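Local coordinates for uncharacterized protein (PDB 3NO2) that is of unknown function but folds as a six-bladed beta-propeller, a single chain whose blades are four-stranded antiparallel sheets, at residues W29-E34 with I50-S55; C39-A44 with F127-K132; A58-R63 with E67-A72; T81-I84 with A90-A93; I101-M106 with G136-P141. All coordinates share one frame; numbering follows the deposited sequence. Where two conformers were deposited one is given.

Contact 1: W29-E34 with I50-S55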
# COMPACT_ATOMS: atom_id res chain seq x y z
N TRP A 29 -9.42 -2.28 17.81
CA TRP A 29 -8.46 -3.37 17.95
C TRP A 29 -7.11 -2.84 17.51
O TRP A 29 -7.04 -2.02 16.55
CB TRP A 29 -8.87 -4.48 17.02
CG TRP A 29 -7.94 -5.69 16.89
CD1 TRP A 29 -8.03 -6.86 17.57
CD2 TRP A 29 -6.86 -5.85 15.97
NE1 TRP A 29 -7.04 -7.74 17.14
CE2 TRP A 29 -6.31 -7.14 16.16
CE3 TRP A 29 -6.28 -5.02 15.02
CZ2 TRP A 29 -5.23 -7.62 15.40
CZ3 TRP A 29 -5.19 -5.50 14.27
CH2 TRP A 29 -4.69 -6.77 14.47
N GLU A 30 -6.05 -3.20 18.24
CA GLU A 30 -4.67 -2.92 17.85
C GLU A 30 -3.81 -4.18 17.96
O GLU A 30 -4.17 -5.19 18.65
CB GLU A 30 -4.01 -1.80 18.69
CG GLU A 30 -4.59 -0.42 18.43
CD GLU A 30 -3.91 0.71 19.18
OE1 GLU A 30 -3.15 0.44 20.15
OE2 GLU A 30 -4.14 1.89 18.79
N TYR A 31 -2.67 -4.13 17.28
CA TYR A 31 -1.64 -5.17 17.40
C TYR A 31 -0.29 -4.47 17.31
O TYR A 31 -0.08 -3.59 16.46
CB TYR A 31 -1.81 -6.18 16.28
CG TYR A 31 -0.89 -7.38 16.31
CD1 TYR A 31 0.37 -7.34 15.70
CD2 TYR A 31 -1.25 -8.55 16.96
CE1 TYR A 31 1.22 -8.42 15.72
CE2 TYR A 31 -0.40 -9.66 16.99
CZ TYR A 31 0.85 -9.59 16.37
OH TYR A 31 1.71 -10.67 16.35
N PRO A 32 0.65 -4.81 18.20
CA PRO A 32 1.88 -4.05 18.29
C PRO A 32 2.93 -4.42 17.24
O PRO A 32 3.03 -5.58 16.79
CB PRO A 32 2.40 -4.43 19.68
CG PRO A 32 1.97 -5.84 19.82
CD PRO A 32 0.58 -5.90 19.20
N LEU A 33 3.71 -3.42 16.83
CA LEU A 33 4.88 -3.64 16.01
C LEU A 33 6.11 -3.50 16.92
O LEU A 33 6.12 -2.71 17.87
CB LEU A 33 4.95 -2.66 14.86
CG LEU A 33 3.73 -2.67 13.93
CD1 LEU A 33 3.91 -1.64 12.84
CD2 LEU A 33 3.51 -4.05 13.30
N GLU A 34 7.18 -4.19 16.57
CA GLU A 34 8.41 -4.20 17.38
C GLU A 34 9.42 -3.16 16.94
O GLU A 34 9.31 -2.53 15.88
CB GLU A 34 9.03 -5.61 17.29
CG GLU A 34 8.04 -6.70 17.66
CD GLU A 34 7.52 -6.63 19.08
OE1 GLU A 34 8.33 -6.33 19.99
OE2 GLU A 34 6.33 -6.89 19.32
N ILE A 50 -5.46 -11.40 9.06
CA ILE A 50 -4.74 -10.14 8.88
C ILE A 50 -3.31 -10.45 8.42
O ILE A 50 -2.59 -11.21 9.08
CB ILE A 50 -4.71 -9.38 10.20
CG1 ILE A 50 -6.12 -8.87 10.51
CG2 ILE A 50 -3.75 -8.19 10.14
CD1 ILE A 50 -6.33 -8.66 12.00
N LEU A 51 -2.91 -9.88 7.28
CA LEU A 51 -1.57 -10.01 6.71
C LEU A 51 -0.89 -8.64 6.81
O LEU A 51 -1.54 -7.62 6.51
CB LEU A 51 -1.70 -10.38 5.22
CG LEU A 51 -0.42 -10.37 4.40
CD1 LEU A 51 0.60 -11.44 4.84
CD2 LEU A 51 -0.77 -10.51 2.89
N PHE A 52 0.36 -8.59 7.23
CA PHE A 52 1.09 -7.32 7.19
C PHE A 52 2.54 -7.55 6.95
O PHE A 52 3.12 -8.55 7.38
CB PHE A 52 0.84 -6.47 8.47
CG PHE A 52 1.38 -7.03 9.76
CD1 PHE A 52 0.67 -7.99 10.47
CD2 PHE A 52 2.58 -6.62 10.24
CE1 PHE A 52 1.18 -8.47 11.66
CE2 PHE A 52 3.09 -7.10 11.42
CZ PHE A 52 2.40 -8.04 12.12
N SER A 53 3.18 -6.56 6.33
CA SER A 53 4.63 -6.50 6.24
C SER A 53 5.15 -5.57 7.31
O SER A 53 4.48 -4.61 7.75
CB SER A 53 5.15 -6.05 4.87
OG SER A 53 4.71 -4.76 4.54
N TYR A 54 6.38 -5.84 7.72
CA TYR A 54 6.99 -5.10 8.80
C TYR A 54 8.48 -4.84 8.63
O TYR A 54 9.20 -4.54 9.60
CB TYR A 54 6.66 -5.73 10.15
CG TYR A 54 7.13 -7.15 10.38
CD1 TYR A 54 8.36 -7.40 10.95
CD2 TYR A 54 6.30 -8.23 10.14
CE1 TYR A 54 8.80 -8.69 11.21
CE2 TYR A 54 6.74 -9.55 10.41
CZ TYR A 54 7.99 -9.74 10.92
OH TYR A 54 8.44 -11.01 11.23
N SER A 55 8.93 -4.90 7.37
CA SER A 55 10.33 -4.63 6.96
C SER A 55 11.24 -5.79 7.24
O SER A 55 11.88 -6.34 6.33
CB SER A 55 10.87 -3.30 7.51
OG SER A 55 12.02 -2.93 6.74
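With chi1 at -176°, Tyr31 swings its ring to the far side from its own backbone N and out to Phe52, whose CG is tucked between backbone N and carbonyl carbon (chi1 66°). The two side chains run roughly at right angles. Their rings meet obliquely, with centroids 5.8 Å apart and planes inclined by 61°, and the closest pair is Tyr31 CE1 with Phe52 CZ at 3.8 Å. Leu33 reaches the same ring by one methyl: its CD2 comes to 3.6 Å from Phe52 CE2, the two side chains running antiparallel. Phe52 thus meets tyrosine at CZ and CE1, leucine at CE2 and CD2. Apolar packing of this kind joins consecutive blades of the six-bladed propeller: strand 26-32 is an edge strand of the sheet that also holds the C-terminal strand, and strand 50-53 belongs to the next sheet. The backbones never pair: Leu33 CA is 7.7 Å from Tyr54 CA and Tyr31 CA is 10.3 Å from Ile50 CA, so side chains make the touch. Two residues earlier in strand 26-32, Trp29 and Ile50 point at each other, and the methyl CD1 of Ile50 touches the six-membered part of the indole, 3.5 Å from Trp29 CH2 and 3.7 Å from Trp29 CZ2. Ile17 touches both Tyr31 and Phe52.

Contact 2: C39-A44 with F127-K132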
# COMPACT_ATOMS: atom_id res chain seq x y z
N CYS A 39 5.75 -0.77 8.95
CA CYS A 39 4.62 -1.34 8.24
C CYS A 39 4.06 -0.38 7.21
O CYS A 39 3.51 0.67 7.55
CB CYS A 39 3.50 -1.75 9.19
SG CYS A 39 2.04 -2.36 8.35
N ASN A 40 4.27 -0.73 5.94
CA ASN A 40 3.67 -0.03 4.78
C ASN A 40 2.64 -0.82 4.02
O ASN A 40 2.15 -0.31 3.02
CB ASN A 40 4.77 0.46 3.84
CG ASN A 40 5.55 1.64 4.41
OD1 ASN A 40 4.95 2.73 4.66
ND2 ASN A 40 6.86 1.49 4.61
N SER A 41 2.32 -2.03 4.48
CA SER A 41 1.30 -2.87 3.87
C SER A 41 0.54 -3.68 4.93
O SER A 41 1.14 -4.45 5.69
CB SER A 41 1.92 -3.89 2.91
OG SER A 41 2.50 -3.20 1.78
N VAL A 42 -0.79 -3.51 4.93
CA VAL A 42 -1.73 -4.36 5.64
C VAL A 42 -2.77 -4.88 4.66
O VAL A 42 -3.10 -4.20 3.68
CB VAL A 42 -2.44 -3.65 6.82
CG1 VAL A 42 -1.45 -3.11 7.84
CG2 VAL A 42 -3.36 -2.50 6.38
N ALA A 43 -3.33 -6.05 4.92
CA ALA A 43 -4.36 -6.64 4.07
C ALA A 43 -5.17 -7.62 4.90
O ALA A 43 -4.70 -8.15 5.90
CB ALA A 43 -3.72 -7.34 2.84
N ALA A 44 -6.43 -7.81 4.52
CA ALA A 44 -7.35 -8.75 5.17
C ALA A 44 -7.80 -9.79 4.19
O ALA A 44 -8.03 -9.50 3.01
CB ALA A 44 -8.56 -8.02 5.73
N PHE A 127 11.02 -0.26 -3.59
CA PHE A 127 9.57 -0.23 -3.68
C PHE A 127 8.91 -0.32 -2.32
O PHE A 127 9.53 -0.65 -1.28
CB PHE A 127 9.04 -1.33 -4.58
CG PHE A 127 9.50 -2.72 -4.20
CD1 PHE A 127 8.87 -3.44 -3.19
CD2 PHE A 127 10.61 -3.28 -4.82
CE1 PHE A 127 9.31 -4.74 -2.88
CE2 PHE A 127 11.02 -4.56 -4.50
CZ PHE A 127 10.37 -5.25 -3.55
N ARG A 128 7.60 -0.05 -2.32
CA ARG A 128 6.74 -0.33 -1.18
C ARG A 128 5.73 -1.40 -1.61
O ARG A 128 5.97 -2.60 -1.31
CB ARG A 128 6.11 0.94 -0.63
CG ARG A 128 7.16 1.89 -0.08
CD ARG A 128 7.85 1.36 1.18
NE ARG A 128 8.89 2.29 1.66
CZ ARG A 128 10.14 2.34 1.24
NH1 ARG A 128 10.60 1.50 0.35
NH2 ARG A 128 10.92 3.34 1.67
N GLN A 129 4.65 -1.07 -2.33
CA GLN A 129 3.59 -2.03 -2.62
C GLN A 129 3.60 -2.45 -4.10
O GLN A 129 3.11 -1.74 -4.97
CB GLN A 129 2.22 -1.42 -2.31
CG GLN A 129 2.08 -0.90 -0.89
CD GLN A 129 0.61 -0.70 -0.49
OE1 GLN A 129 -0.29 -0.61 -1.33
NE2 GLN A 129 0.35 -0.61 0.81
N ILE A 130 4.13 -3.63 -4.36
CA ILE A 130 4.04 -4.30 -5.64
C ILE A 130 2.62 -4.85 -5.81
O ILE A 130 1.94 -5.14 -4.83
CB ILE A 130 5.10 -5.40 -5.72
CG1 ILE A 130 6.50 -4.77 -5.76
CG2 ILE A 130 4.88 -6.33 -6.92
CD1 ILE A 130 7.69 -5.79 -5.79
N ASN A 131 2.16 -4.94 -7.04
CA ASN A 131 0.85 -5.49 -7.39
C ASN A 131 1.03 -6.44 -8.59
O ASN A 131 2.09 -6.53 -9.18
CB ASN A 131 -0.15 -4.34 -7.65
CG ASN A 131 -1.58 -4.73 -7.36
OD1 ASN A 131 -1.92 -5.90 -7.21
ND2 ASN A 131 -2.41 -3.71 -7.19
N LYS A 132 -0.02 -7.19 -8.90
CA LYS A 132 -0.04 -8.20 -9.96
C LYS A 132 -1.14 -7.81 -10.95
O LYS A 132 -2.27 -7.57 -10.51
CB LYS A 132 -0.28 -9.55 -9.34
CG LYS A 132 -0.14 -10.72 -10.34
CD LYS A 132 -0.31 -12.07 -9.65
CE LYS A 132 -0.12 -13.20 -10.62
NZ LYS A 132 -0.25 -14.54 -9.93
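Gln129 and Asn40 join two blades near the axis of the six-bladed propeller, between residues 39-44, on the inner strand of one blade, and the segment leading into inner strand 131-132. Hydrogen bonding comes first. Gln129 NE2 donates to the backbone O of Asn40 at 2.9 Å, with an N-H...O angle of 159°. The donor lies in the carbonyl plane and the oxygen lies close to the plane of the Gln129 amide, so both flat groups are well placed for the bond. Beyond CG the glutamine chain is extended (chi2 -162°), which carries its amide across to the other segment, and Ser169 OG pairs with OE1 at the other end of that amide. Non-bonded packing accompanies this link. Ser41 OG lies 3.5 Å from Gln129 CG and is itself hydrogen-bonded to the O of Gln80. Asn40 ND2 rests 3.6 Å from Arg128 CD, the amide and guanidinium planes 34° apart; its polar partners lie elsewhere, Gln80 OE1 for ND2 and Ser269 OG for OD1. Polar contacts also hold the arginine end. The NH2 of Arg128 bonds to His124 O and to a bound citrate, probably from the crystallisation liquor, which may mark a pocket at this buried site. Arg128 NH1 turns back to Phe127 O at 2.9 Å, approaching from above the carbonyl plane.

Contact 3: A58-R63 with E67-A72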
# COMPACT_ATOMS: atom_id res chain seq x y z
N ALA A 58 7.14 -10.54 6.85
CA ALA A 58 5.68 -10.41 6.71
C ALA A 58 5.06 -11.58 7.43
O ALA A 58 5.65 -12.68 7.46
CB ALA A 58 5.25 -10.44 5.21
N LYS A 59 3.90 -11.36 8.00
CA LYS A 59 3.23 -12.42 8.73
C LYS A 59 1.74 -12.33 8.61
O LYS A 59 1.19 -11.25 8.31
CB LYS A 59 3.64 -12.51 10.16
CG LYS A 59 3.20 -11.37 11.04
CD LYS A 59 3.55 -11.60 12.51
CE LYS A 59 5.07 -11.59 12.75
NZ LYS A 59 5.41 -11.98 14.13
N MSE A 60 1.06 -13.46 8.81
CA MSE A 60 -0.40 -13.53 8.88
C MSE A 60 -0.79 -13.95 10.30
O MSE A 60 -0.18 -14.86 10.87
CB MSE A 60 -0.95 -14.50 7.82
CG MSE A 60 -2.46 -14.48 7.72
SE MSE A 60 -3.21 -15.54 6.31
CE MSE A 60 -3.08 -14.27 4.94
N ILE A 61 -1.80 -13.26 10.84
CA ILE A 61 -2.33 -13.51 12.18
C ILE A 61 -3.84 -13.65 12.08
O ILE A 61 -4.50 -13.18 11.15
CB ILE A 61 -1.95 -12.40 13.18
CG1 ILE A 61 -2.51 -11.03 12.76
CG2 ILE A 61 -0.43 -12.29 13.30
CD1 ILE A 61 -2.33 -9.90 13.80
N THR A 62 -4.40 -14.27 13.11
CA THR A 62 -5.85 -14.32 13.25
C THR A 62 -6.32 -13.05 13.83
O THR A 62 -5.58 -12.31 14.44
CB THR A 62 -6.24 -15.51 14.17
OG1 THR A 62 -5.76 -15.27 15.50
CG2 THR A 62 -5.75 -16.88 13.67
N ARG A 63 -7.64 -12.86 13.77
CA ARG A 63 -8.24 -11.71 14.30
C ARG A 63 -8.04 -11.61 15.80
O ARG A 63 -8.03 -10.52 16.33
CB ARG A 63 -9.72 -11.68 13.89
CG ARG A 63 -10.49 -10.47 14.32
CD ARG A 63 -9.92 -9.14 13.79
NE ARG A 63 -10.84 -8.06 14.17
CZ ARG A 63 -10.99 -7.60 15.41
NH1 ARG A 63 -10.28 -8.11 16.41
NH2 ARG A 63 -11.86 -6.63 15.65
N GLU A 67 -0.46 -16.12 15.67
CA GLU A 67 0.33 -16.11 14.46
C GLU A 67 0.12 -17.39 13.66
O GLU A 67 0.25 -18.50 14.20
CB GLU A 67 1.83 -15.95 14.77
CG GLU A 67 2.73 -15.95 13.51
CD GLU A 67 4.13 -15.50 13.80
OE1 GLU A 67 4.20 -14.44 14.43
OE2 GLU A 67 5.08 -16.22 13.46
N LEU A 68 -0.23 -17.27 12.40
CA LEU A 68 -0.44 -18.38 11.47
C LEU A 68 0.85 -18.74 10.78
O LEU A 68 1.23 -19.91 10.73
CB LEU A 68 -1.54 -18.04 10.46
CG LEU A 68 -2.93 -17.85 11.10
CD1 LEU A 68 -3.96 -17.35 10.08
CD2 LEU A 68 -3.44 -19.13 11.79
N TRP A 69 1.55 -17.76 10.24
CA TRP A 69 2.81 -18.00 9.56
C TRP A 69 3.58 -16.69 9.46
O TRP A 69 3.00 -15.62 9.61
CB TRP A 69 2.62 -18.60 8.16
CG TRP A 69 1.78 -17.89 7.16
CD1 TRP A 69 0.50 -18.19 6.83
CD2 TRP A 69 2.15 -16.80 6.31
NE1 TRP A 69 0.07 -17.40 5.84
CE2 TRP A 69 1.05 -16.51 5.48
CE3 TRP A 69 3.33 -16.04 6.15
CZ2 TRP A 69 1.09 -15.49 4.52
CZ3 TRP A 69 3.35 -15.04 5.19
CH2 TRP A 69 2.22 -14.75 4.42
N ASN A 70 4.87 -16.82 9.19
CA ASN A 70 5.80 -15.69 9.12
C ASN A 70 6.87 -16.02 8.11
O ASN A 70 7.34 -17.18 8.02
CB ASN A 70 6.48 -15.50 10.47
CG ASN A 70 7.40 -14.34 10.50
OD1 ASN A 70 6.95 -13.20 10.36
ND2 ASN A 70 8.70 -14.57 10.65
N ILE A 71 7.26 -15.02 7.33
CA ILE A 71 8.42 -15.11 6.44
C ILE A 71 9.36 -13.96 6.76
O ILE A 71 8.96 -12.78 6.69
CB ILE A 71 8.01 -15.08 4.98
CG1 ILE A 71 7.11 -16.28 4.67
CG2 ILE A 71 9.31 -15.04 4.06
CD1 ILE A 71 6.52 -16.23 3.20
N ALA A 72 10.60 -14.26 7.12
CA ALA A 72 11.61 -13.25 7.38
C ALA A 72 12.22 -12.73 6.09
O ALA A 72 12.46 -13.50 5.13
CB ALA A 72 12.71 -13.85 8.28
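Met60, present as selenomethionine, packs on Trp69 in a beta hairpin formed by the two outer strands of a propeller blade, 57-61 and 67-72. The pairing is antiparallel and regular at first: Ile71 N donates to Ala58 O at 2.8 Å in an almost straight bond, and Met60 N donates to Trp69 O at 3.0 Å. A classic beta bulge then shifts the register by one, since Leu68 and Trp69 both face Met60; Met60 O takes a bond from Leu68 N at 2.9 Å and a weak one from Trp69 N. The tightly packed part lies on the face carrying Ala58, Met60, Trp69 and Ile71. There Met60 CB sits over the five-membered ring of Trp69, 3.8 Å from its centroid and 21° off the normal, a CH-pi contact, while SE makes an oblique Met-aromatic approach, 3.8 Å from Trp69 NE1. Val104 and Leu51 also touch the indole, packing it against strands 99-104 and 50-53. The looser side is where the exposed Glu67 and Leu68 lie. Leu68 CD2 touches Thr62 CG2 at 3.7 Å, the side chains crossing at about a right angle, with Thr62 OG1 bonded instead to Asp64. On the face of Lys59 and Ile61, the lysine is bent at chi3 (67°), which brings its amine to Glu67: the salt bridge of Lys59 NZ to Glu67 OE1 measures 2.8 Å, and the nitrogen arrives from above the carboxylate plane.

Contact 4: T81-I84 with A90-A93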
# COMPACT_ATOMS: atom_id res chain seq x y z
N THR A 81 5.92 -5.20 0.70
CA THR A 81 4.67 -5.58 0.10
C THR A 81 4.02 -6.69 0.88
O THR A 81 4.67 -7.64 1.27
CB THR A 81 4.91 -6.10 -1.34
OG1 THR A 81 5.44 -5.07 -2.19
CG2 THR A 81 3.65 -6.65 -2.00
N ALA A 82 2.70 -6.59 1.05
CA ALA A 82 1.89 -7.67 1.62
C ALA A 82 0.43 -7.41 1.24
O ALA A 82 -0.19 -6.51 1.79
CB ALA A 82 2.07 -7.73 3.12
N ARG A 83 -0.12 -8.19 0.31
CA ARG A 83 -1.50 -8.03 -0.14
C ARG A 83 -2.12 -9.41 -0.33
O ARG A 83 -1.44 -10.42 -0.43
CB ARG A 83 -1.60 -7.21 -1.43
CG ARG A 83 -0.97 -7.91 -2.62
CD ARG A 83 -1.23 -7.20 -3.91
NE ARG A 83 -0.63 -5.89 -3.98
CZ ARG A 83 -1.27 -4.74 -3.94
NH1 ARG A 83 -2.59 -4.70 -3.84
NH2 ARG A 83 -0.60 -3.62 -4.06
N ILE A 84 -3.45 -9.44 -0.38
CA ILE A 84 -4.21 -10.62 -0.78
C ILE A 84 -4.66 -10.43 -2.21
O ILE A 84 -5.32 -9.41 -2.55
CB ILE A 84 -5.38 -10.85 0.17
CG1 ILE A 84 -4.89 -11.06 1.60
CG2 ILE A 84 -6.25 -12.03 -0.35
CD1 ILE A 84 -4.05 -12.32 1.87
N ALA A 90 -1.67 -14.88 -0.82
CA ALA A 90 -0.92 -13.69 -0.44
C ALA A 90 0.21 -13.42 -1.41
O ALA A 90 0.77 -14.36 -1.99
CB ALA A 90 -0.31 -13.86 0.96
N LEU A 91 0.51 -12.14 -1.60
CA LEU A 91 1.66 -11.68 -2.36
C LEU A 91 2.47 -10.87 -1.35
O LEU A 91 1.95 -9.93 -0.70
CB LEU A 91 1.25 -10.78 -3.54
CG LEU A 91 2.37 -10.24 -4.45
CD1 LEU A 91 2.89 -11.31 -5.41
CD2 LEU A 91 1.91 -9.03 -5.26
N VAL A 92 3.74 -11.24 -1.17
CA VAL A 92 4.67 -10.46 -0.35
C VAL A 92 5.92 -10.18 -1.14
O VAL A 92 6.23 -10.88 -2.10
CB VAL A 92 4.99 -11.14 0.97
CG1 VAL A 92 3.71 -11.39 1.82
CG2 VAL A 92 5.80 -12.45 0.77
N ALA A 93 6.72 -9.20 -0.77
CA ALA A 93 7.93 -8.88 -1.51
C ALA A 93 8.91 -8.09 -0.65
O ALA A 93 8.48 -7.24 0.13
CB ALA A 93 7.64 -8.11 -2.83
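Arg83 and Leu91 form one of two hydrogen-bonded pairs in a short antiparallel match of strand segments 81-84 and 90-93, whose short axes approach to 4.5 Å, their N-to-C directions 172° apart. Both bonds of this pair are 2.9 Å long, Arg83 N to Leu91 O and Leu91 N to Arg83 O. The Thr81 and Ala93 pair is slacker: Ala93 N to Thr81 O spans 3.3 Å, from above the carbonyl plane, and the return bond from Thr81 N to Ala93 O is weak. Carbonyls also receive CA-H...O contacts, as from Ala82 CA to Leu91 O at 3.2 Å. On the face of the sheet that carries Thr81, Arg83, Leu91 and Ala93, arginine and leucine lie side by side and point the same way. Arg83 CG touches Leu91 CB at 3.7 Å, and Leu91 CD2 comes up at the edge of the guanidinium, near its plane. A bend at chi3 (65°) turns the head of Arg83, whose NE donates to Ile130 O. Thr81 presents CB to Ala93 CB at 3.7 Å; its OG1 is gripped twice, by Arg128 O and by Ile130 N. On the other face the packing is light, with Ile84 CD1 near Ala90 CB at 4.1 Å and Ala82 beside Val92. This hairpin is the inner half of a propeller blade: strand 99-104 continues the sheet beyond strand 90-95, Leu51 of strand 50-53 covers Ala82, Ile84 and Ala90 from the preceding blade, and Phe127 and Ile130 cover Ala93 on the opposite face.

Contact 5: I101-M106 with G136-P141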
# COMPACT_ATOMS: atom_id res chain seq x y z
N ILE A 101 9.83 -11.38 -4.94
CA ILE A 101 8.39 -11.49 -4.80
C ILE A 101 8.05 -12.95 -4.53
O ILE A 101 8.60 -13.85 -5.19
CB ILE A 101 7.70 -11.03 -6.10
CG1 ILE A 101 7.97 -9.55 -6.37
CG2 ILE A 101 6.19 -11.34 -6.08
CD1 ILE A 101 7.72 -9.14 -7.85
N LEU A 102 7.19 -13.20 -3.56
CA LEU A 102 6.66 -14.54 -3.25
C LEU A 102 5.16 -14.49 -3.26
O LEU A 102 4.53 -13.56 -2.71
CB LEU A 102 7.12 -14.99 -1.87
CG LEU A 102 8.62 -15.03 -1.59
CD1 LEU A 102 8.84 -15.31 -0.07
CD2 LEU A 102 9.34 -16.10 -2.50
N GLU A 103 4.54 -15.51 -3.86
CA GLU A 103 3.11 -15.78 -3.63
C GLU A 103 3.05 -16.92 -2.64
O GLU A 103 3.83 -17.87 -2.73
CB GLU A 103 2.39 -16.10 -4.95
CG GLU A 103 2.41 -14.91 -5.87
CD GLU A 103 1.65 -15.05 -7.15
OE1 GLU A 103 0.81 -15.98 -7.25
OE2 GLU A 103 1.85 -14.22 -8.06
N VAL A 104 2.15 -16.83 -1.69
CA VAL A 104 2.17 -17.68 -0.50
C VAL A 104 0.73 -18.10 -0.19
O VAL A 104 -0.20 -17.31 -0.33
CB VAL A 104 2.74 -16.93 0.73
CG1 VAL A 104 2.82 -17.78 1.98
CG2 VAL A 104 4.14 -16.33 0.36
N ASN A 105 0.51 -19.36 0.16
CA ASN A 105 -0.83 -19.80 0.53
C ASN A 105 -1.11 -19.50 1.99
O ASN A 105 -0.24 -18.99 2.71
CB ASN A 105 -1.08 -21.28 0.13
CG ASN A 105 -0.29 -22.25 0.90
OD1 ASN A 105 0.32 -21.97 1.95
ND2 ASN A 105 -0.23 -23.51 0.35
N MSE A 106 -2.30 -19.88 2.47
CA MSE A 106 -2.70 -19.58 3.85
C MSE A 106 -1.94 -20.35 4.89
O MSE A 106 -1.96 -20.02 6.08
CB MSE A 106 -4.19 -19.80 4.05
CG MSE A 106 -5.05 -18.86 3.24
SE MSE A 106 -4.69 -16.96 3.52
CE MSE A 106 -3.48 -16.55 1.99
N GLY A 136 -0.66 -11.43 -15.32
CA GLY A 136 0.11 -12.20 -14.35
C GLY A 136 1.52 -11.70 -14.12
O GLY A 136 2.32 -12.35 -13.42
N ASN A 137 1.81 -10.50 -14.61
CA ASN A 137 3.08 -9.83 -14.34
C ASN A 137 2.95 -8.90 -13.14
O ASN A 137 1.86 -8.67 -12.62
CB ASN A 137 3.51 -9.02 -15.56
CG ASN A 137 3.60 -9.90 -16.80
OD1 ASN A 137 4.09 -11.04 -16.75
ND2 ASN A 137 3.13 -9.35 -17.94
N TYR A 138 4.10 -8.41 -12.68
CA TYR A 138 4.14 -7.60 -11.47
C TYR A 138 4.40 -6.16 -11.78
O TYR A 138 5.33 -5.85 -12.57
CB TYR A 138 5.19 -8.16 -10.49
CG TYR A 138 4.89 -9.60 -10.14
CD1 TYR A 138 3.80 -9.91 -9.35
CD2 TYR A 138 5.69 -10.64 -10.58
CE1 TYR A 138 3.52 -11.25 -9.01
CE2 TYR A 138 5.42 -11.97 -10.26
CZ TYR A 138 4.34 -12.26 -9.47
OH TYR A 138 4.06 -13.59 -9.13
N LEU A 139 3.66 -5.27 -11.13
CA LEU A 139 3.85 -3.82 -11.29
C LEU A 139 4.64 -3.34 -10.07
O LEU A 139 4.18 -3.47 -8.90
CB LEU A 139 2.52 -3.09 -11.37
CG LEU A 139 1.68 -3.43 -12.59
CD1 LEU A 139 0.33 -2.68 -12.55
CD2 LEU A 139 2.46 -3.06 -13.88
N VAL A 140 5.82 -2.80 -10.33
CA VAL A 140 6.78 -2.46 -9.30
C VAL A 140 7.05 -0.96 -9.37
O VAL A 140 7.80 -0.48 -10.26
CB VAL A 140 8.09 -3.21 -9.48
CG1 VAL A 140 9.07 -2.87 -8.33
CG2 VAL A 140 7.84 -4.75 -9.63
N PRO A 141 6.45 -0.17 -8.47
CA PRO A 141 6.76 1.25 -8.42
C PRO A 141 8.07 1.45 -7.68
O PRO A 141 8.31 0.80 -6.65
CB PRO A 141 5.59 1.88 -7.64
CG PRO A 141 4.66 0.71 -7.27
CD PRO A 141 5.51 -0.54 -7.41
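Tyr138 meets Ile101 with a ring face and Glu103 with its hydroxyl, projecting from its own propeller blade toward strand 99-104 of the preceding one, so that one side chain meets an apolar and an acidic partner at different places. Ile101 covers a face. Its CG2 stands 4.1 Å from the ring centroid, 16° off the normal, in a CH-pi contact displaced toward the rim, while CD1 reaches the base of the ring, 3.7 Å from Tyr138 CG. Glu103 comes instead at the edge. Its chain is extended beyond CG (chi2 -176°) and delivers a carboxylate standing almost perpendicular to the ring, the planes 87° apart. OE2 itself lies near the ring plane, and the hydroxyl meets it from above the carboxylate plane. Lys132 NZ makes a salt bridge to the same oxygen, and this positive charge would probably favour an ionised glutamate in a buried setting. Leu91, from the strand next to 99-104, touches both Glu103 and Tyr138. The polar end is closed by a very short hydrogen bond, Tyr138 OH donating to Glu103 OE2 at 2.5 Å.

From the N terminus, contact 1 comes first, bringing strand 26-32 against strand 50-53 of the next blade and closing a short loop. Contact 2 opens within that loop, at 39-44, and crosses contact 1; it closes only at 127-132, some 80 residues later. Contacts 3 and 4, the local hairpins of two successive blades, both fall inside this long loop, in series. Contact 5 starts there too, at 101-106, but ends beyond it at 136-141, so it crosses contact 2. Inner-strand contacts 2 and 4 touch near the propeller axis, contact 3 lies farther out, and contacts 1, 2 and 5 tie different blades together.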